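Local coordinates for uncharacterized protein (Aeromonas hydrophila J-1, PDB 6R1J) that is AhlC, one component of the tripartite alpha-pore-forming toxin AHL, and probably takes part in forming its membrane pore, at residues R217-K220 / V221-I225. The protein carries 3 engineered substitutions. Residues are numbered along the deposited sequence; the frame is centred on the assembly and turned at random.
Sequences RVSK and VGNTI. With NA (sodium ion), chain C.
Thr-224 stands one alpha-helical turn beyond Lys-220, within the long helix 163-236 of this almost wholly helical toxin component. Two bonds from Thr-224 grip Lys-220 O: N comes nearly straight at 3.0 Å, whereas OG1 donates from above the carbonyl plane, with OG1 to O 3.3 Å. Threonine suits the place because its hydroxyl can donate to Lys-220 O and still offer its oxygen to the sodium ion; chi1 of -58° puts OG1 there, beside its own backbone N. Three more i to i+4 bonds join 217-220 to 221-225; the N-H...O angle is 174° at Gly-222 N and Val-218 O, the straightest of those between the two segments.

Charges gather on the face turned to helix 244-264. The extended Lys-220 chain bends at its end, where NZ hydrogen-bonds Asp-264 OD2, the atom that shares the sodium ion with Thr-224. Arg-217 NH2 hydrogen-bonds Asp-264 O, while NH1 forms a salt bridge with Glu-184 of the second subunit, linking the helix to it.

Valine's apolar side chain fits buried positions: Val-218 packs on Leu-103 of helix 78-157, and Val-221 sets methyl CG2 3.4 Å from the carbonyl Arg-217 O. The sodium ion itself sits 2.8 Å from Thr-224 OG1.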
ATOM      1  N   ARG A 217     -22.688   2.104  13.212  1.00 31.34           N
ATOM      2  CA  ARG A 217     -23.696   1.217  13.861  1.00 32.97           C
ATOM      3  C   ARG A 217     -24.352   1.972  15.012  1.00 33.48           C
ATOM      4  O   ARG A 217     -25.563   1.870  15.158  1.00 31.56           O
ATOM      5  CB  ARG A 217     -23.067  -0.078  14.377  1.00 32.00           C
ATOM      6  CG  ARG A 217     -24.066  -1.022  15.037  1.00 35.06           C
ATOM      7  CD  ARG A 217     -25.332  -1.249  14.206  1.00 35.02           C
ATOM      8  NE  ARG A 217     -25.039  -1.777  12.875  1.00 36.74           N
ATOM      9  CZ  ARG A 217     -25.058  -3.082  12.515  1.00 41.02           C
ATOM     10  NH1 ARG A 217     -24.776  -3.423  11.274  1.00 35.63           N
ATOM     11  NH2 ARG A 217     -25.399  -4.035  13.364  1.00 37.36           N
ATOM     12  N   VAL A 218     -23.584   2.768  15.771  1.00 32.69           N
ATOM     13  CA  VAL A 218     -24.197   3.610  16.825  1.00 30.28           C
ATOM     14  C   VAL A 218     -25.148   4.582  16.155  1.00 32.23           C
ATOM     15  O   VAL A 218     -26.278   4.817  16.652  1.00 32.34           O
ATOM     16  CB  VAL A 218     -23.152   4.334  17.681  1.00 30.01           C
ATOM     17  CG1 VAL A 218     -23.830   5.311  18.606  1.00 38.23           C
ATOM     18  CG2 VAL A 218     -22.324   3.346  18.474  1.00 31.86           C
ATOM     19  N   SER A 219     -24.731   5.152  15.029  1.00 31.68           N
ATOM     20  CA  SER A 219     -25.566   6.131  14.323  1.00 30.95           C
ATOM     21  C   SER A 219     -26.832   5.411  13.801  1.00 37.05           C
ATOM     22  O   SER A 219     -27.939   5.982  13.904  1.00 33.16           O
ATOM     23  CB  SER A 219     -24.789   6.822  13.219  1.00 33.78           C
ATOM     24  OG  SER A 219     -25.662   7.577  12.427  1.00 36.53           O
ATOM     25  N   LYS A 220     -26.693   4.183  13.304  1.00 32.55           N
ATOM     26  CA  LYS A 220     -27.865   3.411  12.770  1.00 32.05           C
ATOM     27  C   LYS A 220     -28.832   3.177  13.931  1.00 30.54           C
ATOM     28  O   LYS A 220     -30.005   3.459  13.782  1.00 34.23           O
ATOM     29  CB  LYS A 220     -27.377   2.128  12.084  1.00 36.15           C
ATOM     30  CG  LYS A 220     -28.485   1.373  11.361  1.00 40.86           C
ATOM     31  CD  LYS A 220     -28.039   0.163  10.567  1.00 46.68           C
ATOM     32  CE  LYS A 220     -29.164  -0.336   9.656  1.00 53.61           C
ATOM     33  NZ  LYS A 220     -30.451  -0.527  10.390  1.00 49.60           N
ATOM     34  N   VAL A 221     -28.317   2.847  15.113  1.00 33.76           N
ATOM     35  CA  VAL A 221     -29.153   2.609  16.319  1.00 31.93           C
ATOM     36  C   VAL A 221     -29.939   3.885  16.657  1.00 36.66           C
ATOM     37  O   VAL A 221     -31.156   3.794  16.913  1.00 31.99           O
ATOM     38  CB  VAL A 221     -28.299   2.060  17.469  1.00 33.54           C
ATOM     39  CG1 VAL A 221     -28.951   2.258  18.812  1.00 37.99           C
ATOM     40  CG2 VAL A 221     -27.937   0.593  17.230  1.00 34.67           C
ATOM     41  N   GLY A 222     -29.275   5.039  16.724  1.00 36.74           N
ATOM     42  CA  GLY A 222     -29.940   6.341  16.901  1.00 34.63           C
ATOM     43  C   GLY A 222     -31.000   6.611  15.845  1.00 35.18           C
ATOM     44  O   GLY A 222     -32.095   7.059  16.220  1.00 37.93           O
ATOM     45  N   ASN A 223     -30.736   6.325  14.575  1.00 35.06           N
ATOM     46  CA  ASN A 223     -31.718   6.563  13.481  0.50 36.50           C
ATOM     47  C   ASN A 223     -32.968   5.691  13.743  1.00 39.47           C
ATOM     48  O   ASN A 223     -34.105   6.193  13.625  1.00 35.96           O
ATOM     49  CB  ASN A 223     -31.126   6.300  12.088  0.50 36.55           C
ATOM     50  CG  ASN A 223     -29.995   7.239  11.693  0.50 41.18           C
ATOM     51  OD1 ASN A 223     -29.880   8.349  12.216  0.50 40.96           O
ATOM     52  ND2 ASN A 223     -29.142   6.801  10.778  0.50 32.28           N
ATOM     53  N   THR A 224     -32.784   4.413  14.052  1.00 38.15           N
ATOM     54  CA  THR A 224     -33.936   3.504  14.340  1.00 35.11           C
ATOM     55  C   THR A 224     -34.709   4.029  15.553  1.00 32.00           C
ATOM     56  O   THR A 224     -35.923   3.974  15.532  1.00 36.95           O
ATOM     57  CB  THR A 224     -33.468   2.087  14.632  1.00 33.28           C
ATOM     58  OG1 THR A 224     -32.750   1.716  13.454  1.00 30.39           O
ATOM     59  CG2 THR A 224     -34.588   1.113  14.971  1.00 33.30           C
ATOM     60  N   ILE A 225     -34.031   4.475  16.607  1.00 38.60           N
ATOM     61  CA  ILE A 225     -34.730   5.023  17.795  1.00 34.56           C
ATOM     62  C   ILE A 225     -35.553   6.208  17.325  1.00 41.54           C
ATOM     63  O   ILE A 225     -36.707   6.314  17.778  1.00 38.86           O
ATOM     64  CB  ILE A 225     -33.795   5.398  18.945  1.00 35.06           C
ATOM     65  CG1 ILE A 225     -33.151   4.180  19.586  1.00 38.07           C
ATOM     66  CG2 ILE A 225     -34.536   6.188  20.008  1.00 39.02           C
ATOM     67  CD1 ILE A 225     -32.019   4.519  20.504  1.00 38.22           C
TER
HETATM   68 NA    NA C 301     -30.920  -0.182  14.512  1.00 52.40          NA